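Long-range contacts in putative uncharacterized protein PH0242 (Pyrococcus horikoshii, PDB 3VU1), which is an archaeal oligosaccharyltransferase of the AglB type, represented here by its C-terminal globular domain, a largely beta structure carrying a calcium ion: residues K291-Y296 with L341-P346; Y385-Y390 with F475-E480; G160-S165 with C184-P189. One frame throughout, in Å; residues are numbered along the deposited sequence.

The three contacts follow one another along the chain, and none encloses or crosses another. Interaction 3 comes first: residues 160-165 meet 184-189, closing a short loop in the insert domain and fastening the last strand at one margin of its sheet. Interaction 1 follows, joining 291-296 to 341-346 largely within the range of the first peripheral domain. Interaction 2 then closes the longest loop, bringing 385-390 back against 475-480. Interactions 1 and 2 share a sheet, because strands 336-356 and 464-487 are neighbours in it; Gln343 O and Lys479 N probably form a hydrogen bond between them. Interaction 3 stands apart across the chain's centre, its nearest atoms about 43 Å from interaction 1.

Interaction 1: residues K291-Y296 with L341-P346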
ATOM      1  N   LYS A 291       1.997  18.462   3.591  1.00 37.27           N
ATOM      2  CA  LYS A 291       2.725  19.756   3.652  1.00 40.25           C
ATOM      3  C   LYS A 291       2.022  20.783   2.798  1.00 40.46           C
ATOM      4  O   LYS A 291       1.813  20.546   1.597  1.00 38.37           O
ATOM      5  CB  LYS A 291       4.145  19.672   3.074  1.00 43.82           C
ATOM      6  CG  LYS A 291       5.148  18.903   3.906  1.00 54.14           C
ATOM      7  CD  LYS A 291       6.536  18.858   3.281  1.00 58.46           C
ATOM      8  CE  LYS A 291       6.618  17.841   2.156  1.00 60.68           C
ATOM      9  NZ  LYS A 291       8.029  17.437   1.902  1.00 68.15           N
ATOM     10  N   ASN A 292       1.688  21.931   3.394  1.00 39.85           N
ATOM     11  CA  ASN A 292       1.184  23.077   2.623  1.00 37.33           C
ATOM     12  C   ASN A 292       0.059  22.637   1.765  1.00 33.70           C
ATOM     13  O   ASN A 292       0.113  22.810   0.564  1.00 34.61           O
ATOM     14  CB  ASN A 292       2.281  23.683   1.716  1.00 37.52           C
ATOM     15  CG  ASN A 292       3.534  24.065   2.488  1.00 37.83           C
ATOM     16  OD1 ASN A 292       3.476  24.690   3.546  1.00 41.12           O
ATOM     17  ND2 ASN A 292       4.666  23.650   1.982  1.00 39.06           N
ATOM     18  N   ALA A 293      -0.944  22.049   2.399  1.00 34.00           N
ATOM     19  CA  ALA A 293      -2.028  21.360   1.726  1.00 36.16           C
ATOM     20  C   ALA A 293      -3.340  22.141   1.839  1.00 38.84           C
ATOM     21  O   ALA A 293      -3.602  22.767   2.865  1.00 41.07           O
ATOM     22  CB  ALA A 293      -2.192  19.961   2.336  1.00 34.53           C
ATOM     23  N   THR A 294      -4.160  22.077   0.794  1.00 40.77           N
ATOM     24  CA  THR A 294      -5.520  22.621   0.815  1.00 42.43           C
ATOM     25  C   THR A 294      -6.554  21.491   0.792  1.00 42.62           C
ATOM     26  O   THR A 294      -6.414  20.558  -0.001  1.00 44.36           O
ATOM     27  CB  THR A 294      -5.763  23.524  -0.407  1.00 42.25           C
ATOM     28  OG1 THR A 294      -4.672  24.428  -0.524  1.00 44.11           O
ATOM     29  CG2 THR A 294      -7.053  24.320  -0.265  1.00 41.86           C
ATOM     30  N   LEU A 295      -7.583  21.588   1.643  1.00 40.28           N
ATOM     31  CA  LEU A 295      -8.708  20.652   1.616  1.00 39.82           C
ATOM     32  C   LEU A 295      -9.890  21.154   0.771  1.00 41.06           C
ATOM     33  O   LEU A 295     -10.282  22.328   0.863  1.00 41.89           O
ATOM     34  CB  LEU A 295      -9.185  20.363   3.020  1.00 41.44           C
ATOM     35  CG  LEU A 295      -8.097  19.944   3.985  1.00 46.93           C
ATOM     36  CD1 LEU A 295      -8.639  19.818   5.403  1.00 47.93           C
ATOM     37  CD2 LEU A 295      -7.487  18.633   3.525  1.00 49.86           C
ATOM     38  N   TYR A 296     -10.458  20.268  -0.048  1.00 37.70           N
ATOM     39  CA  TYR A 296     -11.679  20.610  -0.775  1.00 37.74           C
ATOM     40  C   TYR A 296     -12.755  19.576  -0.621  1.00 37.24           C
ATOM     41  O   TYR A 296     -12.507  18.450  -0.183  1.00 37.24           O
ATOM     42  CB  TYR A 296     -11.423  20.743  -2.251  1.00 37.41           C
ATOM     43  CG  TYR A 296     -10.395  21.759  -2.608  1.00 43.41           C
ATOM     44  CD1 TYR A 296      -9.046  21.416  -2.670  1.00 44.03           C
ATOM     45  CD2 TYR A 296     -10.764  23.071  -2.919  1.00 46.72           C
ATOM     46  CE1 TYR A 296      -8.095  22.345  -3.034  1.00 46.76           C
ATOM     47  CE2 TYR A 296      -9.815  24.017  -3.291  1.00 46.40           C
ATOM     48  CZ  TYR A 296      -8.486  23.642  -3.347  1.00 46.87           C
ATOM     49  OH  TYR A 296      -7.536  24.555  -3.686  1.00 47.53           O
ATOM     50  N   LEU A 341      -7.448  16.304  -0.958  1.00 34.30           N
ATOM     51  CA  LEU A 341      -6.288  16.980  -0.420  1.00 33.20           C
ATOM     52  C   LEU A 341      -5.442  17.410  -1.609  1.00 33.24           C
ATOM     53  O   LEU A 341      -5.092  16.591  -2.453  1.00 34.75           O
ATOM     54  CB  LEU A 341      -5.503  16.064   0.523  1.00 33.51           C
ATOM     55  CG  LEU A 341      -4.336  16.747   1.273  1.00 37.19           C
ATOM     56  CD1 LEU A 341      -4.210  16.202   2.677  1.00 36.33           C
ATOM     57  CD2 LEU A 341      -2.977  16.659   0.555  1.00 36.29           C
ATOM     58  N   ALA A 342      -5.146  18.697  -1.717  1.00 33.10           N
ATOM     59  CA  ALA A 342      -4.206  19.142  -2.756  1.00 33.28           C
ATOM     60  C   ALA A 342      -2.896  19.616  -2.110  1.00 34.85           C
ATOM     61  O   ALA A 342      -2.908  20.363  -1.120  1.00 35.18           O
ATOM     62  CB  ALA A 342      -4.802  20.186  -3.676  1.00 27.61           C
ATOM     63  N   GLN A 343      -1.788  19.102  -2.649  1.00 33.28           N
ATOM     64  CA  GLN A 343      -0.439  19.464  -2.252  1.00 33.77           C
ATOM     65  C   GLN A 343       0.557  19.094  -3.390  1.00 35.82           C
ATOM     66  O   GLN A 343       0.166  18.623  -4.472  1.00 37.82           O
ATOM     67  CB  GLN A 343      -0.073  18.839  -0.893  1.00 31.40           C
ATOM     68  CG  GLN A 343       0.352  17.387  -0.942  1.00 29.23           C
ATOM     69  CD  GLN A 343       0.858  16.880   0.381  1.00 29.30           C
ATOM     70  OE1 GLN A 343       0.422  17.336   1.421  1.00 33.38           O
ATOM     71  NE2 GLN A 343       1.764  15.915   0.351  1.00 28.80           N
ATOM     72  N   LYS A 344       1.829  19.370  -3.161  1.00 35.67           N
ATOM     73  CA  LYS A 344       2.858  19.084  -4.131  1.00 36.95           C
ATOM     74  C   LYS A 344       3.117  17.580  -4.270  1.00 35.71           C
ATOM     75  O   LYS A 344       3.249  16.871  -3.269  1.00 34.94           O
ATOM     76  CB  LYS A 344       4.149  19.775  -3.708  1.00 38.18           C
ATOM     77  CG  LYS A 344       4.128  21.282  -3.823  1.00 41.76           C
ATOM     78  CD  LYS A 344       3.954  21.720  -5.267  1.00 47.77           C
ATOM     79  CE  LYS A 344       4.181  23.213  -5.444  1.00 52.01           C
ATOM     80  NZ  LYS A 344       3.046  23.774  -6.243  1.00 54.63           N
ATOM     81  N   GLY A 345       3.219  17.097  -5.505  1.00 33.33           N
ATOM     82  CA  GLY A 345       3.595  15.714  -5.699  1.00 33.57           C
ATOM     83  C   GLY A 345       3.817  15.348  -7.143  1.00 34.91           C
ATOM     84  O   GLY A 345       3.616  16.170  -8.021  1.00 36.44           O
ATOM     85  N   PRO A 346       4.243  14.098  -7.390  1.00 34.80           N
ATOM     86  CA  PRO A 346       4.683  13.702  -8.717  1.00 33.98           C
ATOM     87  C   PRO A 346       3.560  13.249  -9.618  1.00 36.87           C
ATOM     88  O   PRO A 346       2.631  12.573  -9.144  1.00 40.69           O
ATOM     89  CB  PRO A 346       5.611  12.527  -8.440  1.00 34.14           C
ATOM     90  CG  PRO A 346       5.180  11.971  -7.126  1.00 34.97           C
ATOM     91  CD  PRO A 346       4.605  13.113  -6.350  1.00 34.40           C
TER
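Residues Ala293-Tyr296 run antiparallel to Leu341-Pro346, with Thr294 and Ala342 forming a hydrogen-bonded pair and Leu295 and Leu341 the adjoining non-hydrogen-bonded pair. Thr294 N donates to Ala342 O at 2.9 Å, and Ala342 N returns a bond to Thr294 O at 2.8 Å. Thr294, beta-branched, suits the extended backbone, while Leu295 and Leu341 put aliphatic branches on the buried face. There Leu341 reaches Ala293 and Leu295 with different branches: CD2 of Leu341 rests 3.8 Å from CB of Ala293, while its CD1 meets CD2 of Leu295 at 4.2 Å. The two leucine side chains cross obliquely. On the other face, the ring of Tyr296 turns its edge to Ala342, with CE1 4.0 Å from CB.

Beyond the regular pairing the strand 293-301 is preceded by a corner at Asn292. This residue has a positive phi (52°), a conformation asparagine tolerates better than most residues, and with Ala293 it faces Ile314 in a G1 beta bulge. Before the corner, the backbone N of Lys291 is held instead by a side chain of the partner strand. Gln343 places CG between its backbone N and carbonyl carbon (chi1 80°), and the chain beyond is extended. Its OE1 accepts from Lys291 N at 2.9 Å; the donor lies above the amide carbonyl plane, 41° out of it. The other end of the amide, NE2, donates to Asp289 O. Phe253 packs against Gln343 and Leu341, and Met483 also touches Leu341.

Glutamine is thus well matched to this buried spot: one amide offers both an acceptor and a donor to main-chain groups where the bend interrupts strand pairing, so both ends of the amide have a partner and its flip is fixed.

Interaction 2: residues Y385-Y390 with F475-E480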
ATOM      1  N   TYR A 385      -1.268  20.647 -16.185  1.00 53.83           N
ATOM      2  CA  TYR A 385      -0.662  21.065 -14.944  1.00 51.00           C
ATOM      3  C   TYR A 385       0.365  22.096 -15.294  1.00 52.96           C
ATOM      4  O   TYR A 385       0.728  22.263 -16.464  1.00 56.94           O
ATOM      5  CB  TYR A 385       0.097  19.928 -14.249  1.00 51.59           C
ATOM      6  CG  TYR A 385      -0.710  18.773 -13.723  1.00 51.04           C
ATOM      7  CD1 TYR A 385      -0.808  17.584 -14.459  1.00 48.39           C
ATOM      8  CD2 TYR A 385      -1.348  18.837 -12.471  1.00 47.29           C
ATOM      9  CE1 TYR A 385      -1.532  16.500 -13.980  1.00 46.89           C
ATOM     10  CE2 TYR A 385      -2.081  17.756 -11.988  1.00 46.47           C
ATOM     11  CZ  TYR A 385      -2.163  16.590 -12.749  1.00 46.66           C
ATOM     12  OH  TYR A 385      -2.861  15.494 -12.301  1.00 45.60           O
ATOM     13  N   THR A 386       0.843  22.768 -14.256  1.00 50.59           N
ATOM     14  CA  THR A 386       2.072  23.512 -14.334  1.00 52.35           C
ATOM     15  C   THR A 386       3.067  22.835 -13.403  1.00 51.26           C
ATOM     16  O   THR A 386       2.882  22.787 -12.193  1.00 54.75           O
ATOM     17  CB  THR A 386       1.822  24.995 -14.030  1.00 51.95           C
ATOM     18  OG1 THR A 386       1.018  25.511 -15.095  1.00 53.27           O
ATOM     19  CG2 THR A 386       3.143  25.805 -13.908  1.00 44.50           C
ATOM     20  N   ALA A 387       4.112  22.280 -13.995  1.00 52.37           N
ATOM     21  CA  ALA A 387       5.066  21.467 -13.260  1.00 51.67           C
ATOM     22  C   ALA A 387       6.426  22.125 -13.129  1.00 48.52           C
ATOM     23  O   ALA A 387       6.793  22.979 -13.915  1.00 49.34           O
ATOM     24  CB  ALA A 387       5.213  20.106 -13.930  1.00 53.36           C
ATOM     25  N   ASP A 388       7.140  21.724 -12.095  1.00 48.78           N
ATOM     26  CA  ASP A 388       8.566  21.900 -11.991  1.00 53.04           C
ATOM     27  C   ASP A 388       9.198  20.533 -12.288  1.00 57.59           C
ATOM     28  O   ASP A 388       8.598  19.487 -11.981  1.00 57.33           O
ATOM     29  CB  ASP A 388       8.925  22.382 -10.587  1.00 55.37           C
ATOM     30  CG  ASP A 388       8.410  23.792 -10.301  1.00 59.55           C
ATOM     31  OD1 ASP A 388       8.534  24.237  -9.134  1.00 58.06           O
ATOM     32  OD2 ASP A 388       7.882  24.449 -11.241  1.00 62.39           O
ATOM     33  N   LEU A 389      10.376  20.535 -12.918  1.00 55.74           N
ATOM     34  CA  LEU A 389      11.080  19.289 -13.221  1.00 49.73           C
ATOM     35  C   LEU A 389      12.321  19.161 -12.355  1.00 46.64           C
ATOM     36  O   LEU A 389      13.154  20.050 -12.364  1.00 51.09           O
ATOM     37  CB  LEU A 389      11.451  19.241 -14.694  1.00 48.45           C
ATOM     38  CG  LEU A 389      12.408  18.146 -15.187  1.00 52.42           C
ATOM     39  CD1 LEU A 389      11.895  16.737 -14.886  1.00 48.23           C
ATOM     40  CD2 LEU A 389      12.729  18.336 -16.675  1.00 47.53           C
ATOM     41  N   TYR A 390      12.445  18.072 -11.605  1.00 40.95           N
ATOM     42  CA  TYR A 390      13.635  17.874 -10.787  1.00 42.00           C
ATOM     43  C   TYR A 390      14.406  16.637 -11.207  1.00 43.61           C
ATOM     44  O   TYR A 390      13.887  15.776 -11.937  1.00 42.49           O
ATOM     45  CB  TYR A 390      13.284  17.690  -9.306  1.00 41.70           C
ATOM     46  CG  TYR A 390      12.695  18.879  -8.608  1.00 43.57           C
ATOM     47  CD1 TYR A 390      11.360  19.248  -8.818  1.00 43.57           C
ATOM     48  CD2 TYR A 390      13.453  19.619  -7.709  1.00 40.19           C
ATOM     49  CE1 TYR A 390      10.813  20.334  -8.161  1.00 43.15           C
ATOM     50  CE2 TYR A 390      12.910  20.706  -7.060  1.00 41.41           C
ATOM     51  CZ  TYR A 390      11.598  21.057  -7.286  1.00 42.40           C
ATOM     52  OH  TYR A 390      11.064  22.141  -6.637  1.00 43.68           O
ATOM     53  N   PHE A 475       8.328  15.203 -12.198  1.00 42.34           N
ATOM     54  CA  PHE A 475       7.535  16.406 -12.407  1.00 40.81           C
ATOM     55  C   PHE A 475       6.692  16.682 -11.184  1.00 39.73           C
ATOM     56  O   PHE A 475       5.843  15.870 -10.847  1.00 42.28           O
ATOM     57  CB  PHE A 475       6.646  16.244 -13.626  1.00 38.14           C
ATOM     58  CG  PHE A 475       7.402  16.188 -14.910  1.00 38.11           C
ATOM     59  CD1 PHE A 475       7.981  14.992 -15.354  1.00 38.12           C
ATOM     60  CD2 PHE A 475       7.557  17.339 -15.688  1.00 40.65           C
ATOM     61  CE1 PHE A 475       8.691  14.941 -16.561  1.00 36.64           C
ATOM     62  CE2 PHE A 475       8.284  17.299 -16.888  1.00 41.07           C
ATOM     63  CZ  PHE A 475       8.845  16.095 -17.325  1.00 38.70           C
ATOM     64  N   ILE A 476       6.939  17.814 -10.524  1.00 39.42           N
ATOM     65  CA  ILE A 476       6.191  18.204  -9.321  1.00 40.18           C
ATOM     66  C   ILE A 476       5.114  19.244  -9.635  1.00 41.86           C
ATOM     67  O   ILE A 476       5.393  20.253 -10.251  1.00 44.53           O
ATOM     68  CB  ILE A 476       7.109  18.737  -8.201  1.00 37.48           C
ATOM     69  CG1 ILE A 476       8.156  17.695  -7.818  1.00 35.72           C
ATOM     70  CG2 ILE A 476       6.290  19.145  -6.977  1.00 36.31           C
ATOM     71  CD1 ILE A 476       7.587  16.335  -7.519  1.00 36.83           C
ATOM     72  N   VAL A 477       3.885  18.976  -9.204  1.00 42.28           N
ATOM     73  CA  VAL A 477       2.739  19.850  -9.436  1.00 40.68           C
ATOM     74  C   VAL A 477       1.913  19.920  -8.162  1.00 43.28           C
ATOM     75  O   VAL A 477       2.149  19.119  -7.235  1.00 45.41           O
ATOM     76  CB  VAL A 477       1.846  19.298 -10.556  1.00 40.52           C
ATOM     77  CG1 VAL A 477       2.612  19.202 -11.863  1.00 39.01           C
ATOM     78  CG2 VAL A 477       1.280  17.934 -10.178  1.00 40.83           C
ATOM     79  N   GLU A 478       0.971  20.875  -8.091  1.00 46.71           N
ATOM     80  CA  GLU A 478      -0.120  20.805  -7.098  1.00 45.90           C
ATOM     81  C   GLU A 478      -0.997  19.687  -7.584  1.00 43.32           C
ATOM     82  O   GLU A 478      -1.572  19.769  -8.670  1.00 40.97           O
ATOM     83  CB  GLU A 478      -0.958  22.074  -7.003  1.00 45.70           C
ATOM     84  CG  GLU A 478      -0.511  23.052  -5.925  1.00 56.96           C
ATOM     85  CD  GLU A 478      -0.919  22.683  -4.496  1.00 61.43           C
ATOM     86  OE1 GLU A 478      -0.006  22.479  -3.656  1.00 61.11           O
ATOM     87  OE2 GLU A 478      -2.134  22.637  -4.188  1.00 62.86           O
ATOM     88  N   LYS A 479      -1.059  18.630  -6.792  1.00 40.16           N
ATOM     89  CA  LYS A 479      -1.741  17.421  -7.203  1.00 40.02           C
ATOM     90  C   LYS A 479      -2.968  17.267  -6.312  1.00 39.65           C
ATOM     91  O   LYS A 479      -2.923  17.636  -5.121  1.00 38.75           O
ATOM     92  CB  LYS A 479      -0.775  16.236  -7.044  1.00 40.33           C
ATOM     93  CG  LYS A 479      -1.183  14.955  -7.742  1.00 41.66           C
ATOM     94  CD  LYS A 479      -0.232  13.823  -7.404  1.00 44.03           C
ATOM     95  CE  LYS A 479      -0.637  12.569  -8.165  1.00 44.09           C
ATOM     96  NZ  LYS A 479       0.232  11.405  -7.832  1.00 43.56           N
ATOM     97  N   GLU A 480      -4.049  16.745  -6.891  1.00 37.14           N
ATOM     98  CA  GLU A 480      -5.262  16.405  -6.149  1.00 38.60           C
ATOM     99  C   GLU A 480      -5.270  14.947  -5.708  1.00 38.65           C
ATOM    100  O   GLU A 480      -5.015  14.064  -6.493  1.00 46.64           O
ATOM    101  CB  GLU A 480      -6.481  16.632  -7.012  1.00 39.07           C
ATOM    102  CG  GLU A 480      -6.713  18.080  -7.382  1.00 43.64           C
ATOM    103  CD  GLU A 480      -7.601  18.178  -8.606  1.00 52.66           C
ATOM    104  OE1 GLU A 480      -7.293  17.476  -9.603  1.00 58.50           O
ATOM    105  OE2 GLU A 480      -8.606  18.936  -8.577  1.00 54.13           O
TER
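The carbonyl O of Asp388 accepts the N-H of Ile476 at 2.8 Å and also lies 3.3 Å from CA of Phe475 in a CA-H...O contact. Asp388 N completes the hydrogen-bonded pair by donating to Ile476 O, which has a similar contact from Ala387 CA.

Leu389 and Phe475 form the next, non-hydrogen-bonded pair. CG of Leu389 stands anti to its backbone N (chi1 169°), which helps carry CD1 toward the ring. CD1 of Leu389 sits over the centre of the Phe475 ring, 4.0 Å from its centroid and 13° off the normal, a CH-pi contact. The ring edge receives CB of Ala387, whose small methyl also meets CG1 of Val477 at 3.4 Å. That same CG1 touches CB of Tyr385 and so lies between the alanine and the tyrosine, while CG2 of Val477 approaches Tyr385 CD2; Leu377 adds apolar cover to Leu389 and Phe475.

The opposite face is more polar. Tyr390 crosses Ile476 at about a right angle, its CD1 3.7 Å from CG1, and the ring of Phe421 meets that of Tyr390. Asp388, an acidic residue suited to this partly exposed face, accepts from Gly428 N through OD2.

Side chains alternating between an apolar and a mixed face, with paired backbone bonds joining the strands, are typical of a twisted antiparallel beta sheet, here flanked by strands 412-431 and 336-356.

Interaction 3: residues G160-S165 with C184-P189; sequences GQLECS and CSDGSP
Cys164 and Cys184 are covalently joined by a disulfide, SG to SG 2.1 Å, between strands that pair antiparallel. They occupy a non-hydrogen-bonded position, the kind of site at which a cross-strand disulfide can span neighbouring strands. Each sulfur stands anti to its own carbonyl carbon, beside the backbone N, and the bridge turns in the right-handed sense (chi3 99°).

Next to the bridge, Ser185 binds Glu163 twice. Its N donates to Glu163 O at 2.7 Å, almost along the C=O axis, while its OG accepts from Glu163 N at 3.3 Å, a longer but fairly straight bond. The serine hydroxyl lies between its backbone N and carbonyl carbon (chi1 63°), and in effect a short side chain stands in for a main-chain acceptor where 184-189 leaves the short strand 183-184. Leu162 leans its CD1 toward the bridge, 4.5 Å from CB of Cys184, and its other close neighbour is the carboxylate carbon of Asp186, CG, at 4.2 Å.

The second shell shapes this loop. Cys184 to Gly187 forms a type I turn, closed by Gly187 N to Cys184 O at 2.8 Å. Glycine fits the last position, where phi is positive and a side chain would be jammed against the preceding carbonyl. Cys184 N in turn donates to Ser188 O. Ser188 OG donates to the anti lone pair of Asp186 OD2 at 2.7 Å, steadying the carboxylate.

Further out, Glu163 forms a salt bridge with Arg154 and accepts from Asn158, both on the adjoining strand 153-159, and Phe190 touches both cysteines. Strand 162-165 lies between strand 153-159 and the outermost strand 183-184, so the disulfide pins the margin of the insert-domain sheet just before the chain loops on to strand 192-196.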
ATOM      1  N   GLY A 160      -0.375 -33.953  11.517  1.00 63.70           N
ATOM      2  CA  GLY A 160      -0.109 -35.382  11.715  1.00 66.57           C
ATOM      3  C   GLY A 160      -0.625 -35.822  13.083  1.00 71.26           C
ATOM      4  O   GLY A 160      -1.733 -35.457  13.501  1.00 66.23           O
ATOM      5  N   GLN A 161       0.195 -36.570  13.810  1.00 79.98           N
ATOM      6  CA  GLN A 161      -0.249 -37.153  15.084  1.00 82.38           C
ATOM      7  C   GLN A 161      -0.224 -36.168  16.266  1.00 75.96           C
ATOM      8  O   GLN A 161      -0.904 -36.396  17.268  1.00 80.11           O
ATOM      9  CB  GLN A 161       0.524 -38.442  15.411  1.00 86.71           C
ATOM     10  CG  GLN A 161       0.715 -39.391  14.226  1.00 95.85           C
ATOM     11  CD  GLN A 161       1.993 -39.124  13.416  1.00104.58           C
ATOM     12  OE1 GLN A 161       2.448 -39.992  12.662  1.00107.31           O
ATOM     13  NE2 GLN A 161       2.578 -37.926  13.567  1.00104.32           N
ATOM     14  N   LEU A 162       0.529 -35.076  16.139  1.00 68.40           N
ATOM     15  CA  LEU A 162       0.650 -34.080  17.220  1.00 67.81           C
ATOM     16  C   LEU A 162      -0.413 -32.997  17.144  1.00 61.35           C
ATOM     17  O   LEU A 162      -0.815 -32.577  16.065  1.00 67.66           O
ATOM     18  CB  LEU A 162       2.077 -33.478  17.312  1.00 72.01           C
ATOM     19  CG  LEU A 162       2.970 -33.156  16.080  1.00 75.77           C
ATOM     20  CD1 LEU A 162       4.166 -32.295  16.483  1.00 66.44           C
ATOM     21  CD2 LEU A 162       3.455 -34.376  15.275  1.00 76.78           C
ATOM     22  N   GLU A 163      -0.911 -32.592  18.300  1.00 58.25           N
ATOM     23  CA  GLU A 163      -1.899 -31.528  18.383  1.00 57.87           C
ATOM     24  C   GLU A 163      -1.238 -30.272  18.934  1.00 60.18           C
ATOM     25  O   GLU A 163      -0.395 -30.354  19.834  1.00 58.80           O
ATOM     26  CB  GLU A 163      -3.046 -31.947  19.284  1.00 62.53           C
ATOM     27  CG  GLU A 163      -3.630 -30.815  20.120  1.00 70.05           C
ATOM     28  CD  GLU A 163      -5.036 -31.099  20.608  1.00 74.55           C
ATOM     29  OE1 GLU A 163      -5.357 -30.664  21.739  1.00 72.84           O
ATOM     30  OE2 GLU A 163      -5.817 -31.746  19.859  1.00 73.52           O
ATOM     31  N   CYS A 164      -1.616 -29.110  18.404  1.00 61.27           N
ATOM     32  CA  CYS A 164      -0.907 -27.879  18.745  1.00 61.18           C
ATOM     33  C   CYS A 164      -1.814 -26.726  19.171  1.00 59.37           C
ATOM     34  O   CYS A 164      -2.932 -26.566  18.670  1.00 58.06           O
ATOM     35  CB  CYS A 164       0.046 -27.480  17.614  1.00 62.26           C
ATOM     36  SG  CYS A 164       1.265 -28.765  17.169  1.00 73.38           S
ATOM     37  N   SER A 165      -1.323 -25.938  20.122  1.00 57.19           N
ATOM     38  CA  SER A 165      -2.105 -24.849  20.702  1.00 57.94           C
ATOM     39  C   SER A 165      -1.551 -23.453  20.305  1.00 55.85           C
ATOM     40  O   SER A 165      -0.506 -23.037  20.814  1.00 57.78           O
ATOM     41  CB  SER A 165      -2.181 -25.011  22.231  1.00 54.24           C
ATOM     42  OG  SER A 165      -3.078 -24.061  22.798  1.00 58.42           O
ATOM     43  N   CYS A 184       3.055 -27.544  21.361  1.00 62.58           N
ATOM     44  CA  CYS A 184       2.389 -28.750  20.902  1.00 69.58           C
ATOM     45  C   CYS A 184       2.266 -29.768  22.047  1.00 68.92           C
ATOM     46  O   CYS A 184       2.943 -29.646  23.072  1.00 64.76           O
ATOM     47  CB  CYS A 184       3.113 -29.340  19.680  1.00 73.65           C
ATOM     48  SG  CYS A 184       3.049 -28.297  18.187  1.00 81.45           S
ATOM     49  N   SER A 185       1.387 -30.754  21.881  1.00 69.04           N
ATOM     50  CA  SER A 185       1.298 -31.881  22.825  1.00 73.24           C
ATOM     51  C   SER A 185       2.681 -32.568  22.962  1.00 70.40           C
ATOM     52  O   SER A 185       3.012 -33.122  24.002  1.00 67.11           O
ATOM     53  CB  SER A 185       0.188 -32.875  22.409  1.00 69.03           C
ATOM     54  OG  SER A 185       0.444 -33.481  21.141  1.00 66.98           O
ATOM     55  N   ASP A 186       3.457 -32.501  21.885  1.00 69.45           N
ATOM     56  CA  ASP A 186       4.898 -32.767  21.823  1.00 68.88           C
ATOM     57  C   ASP A 186       5.761 -32.156  22.939  1.00 70.74           C
ATOM     58  O   ASP A 186       6.874 -32.616  23.184  1.00 68.58           O
ATOM     59  CB  ASP A 186       5.396 -32.142  20.521  1.00 68.95           C
ATOM     60  CG  ASP A 186       6.481 -32.935  19.871  1.00 72.39           C
ATOM     61  OD1 ASP A 186       6.413 -34.179  19.873  1.00 72.87           O
ATOM     62  OD2 ASP A 186       7.402 -32.305  19.321  1.00 84.76           O
ATOM     63  N   GLY A 187       5.272 -31.092  23.576  1.00 70.46           N
ATOM     64  CA  GLY A 187       6.091 -30.269  24.463  1.00 62.66           C
ATOM     65  C   GLY A 187       6.736 -29.118  23.698  1.00 64.24           C
ATOM     66  O   GLY A 187       6.918 -28.039  24.255  1.00 67.30           O
ATOM     67  N   SER A 188       7.048 -29.337  22.415  1.00 59.85           N
ATOM     68  CA  SER A 188       7.785 -28.368  21.594  1.00 59.84           C
ATOM     69  C   SER A 188       7.001 -27.103  21.191  1.00 59.52           C
ATOM     70  O   SER A 188       5.786 -27.149  20.992  1.00 56.81           O
ATOM     71  CB  SER A 188       8.348 -29.053  20.346  1.00 60.67           C
ATOM     72  OG  SER A 188       7.307 -29.631  19.587  1.00 63.13           O
ATOM     73  N   PRO A 189       7.713 -25.969  21.049  1.00 64.57           N
ATOM     74  CA  PRO A 189       7.115 -24.648  20.738  1.00 62.09           C
ATOM     75  C   PRO A 189       6.252 -24.615  19.463  1.00 58.69           C
ATOM     76  O   PRO A 189       6.558 -25.309  18.481  1.00 60.14           O
ATOM     77  CB  PRO A 189       8.346 -23.734  20.555  1.00 58.10           C
ATOM     78  CG  PRO A 189       9.486 -24.668  20.275  1.00 59.33           C
ATOM     79  CD  PRO A 189       9.186 -25.885  21.106  1.00 63.66           C
TER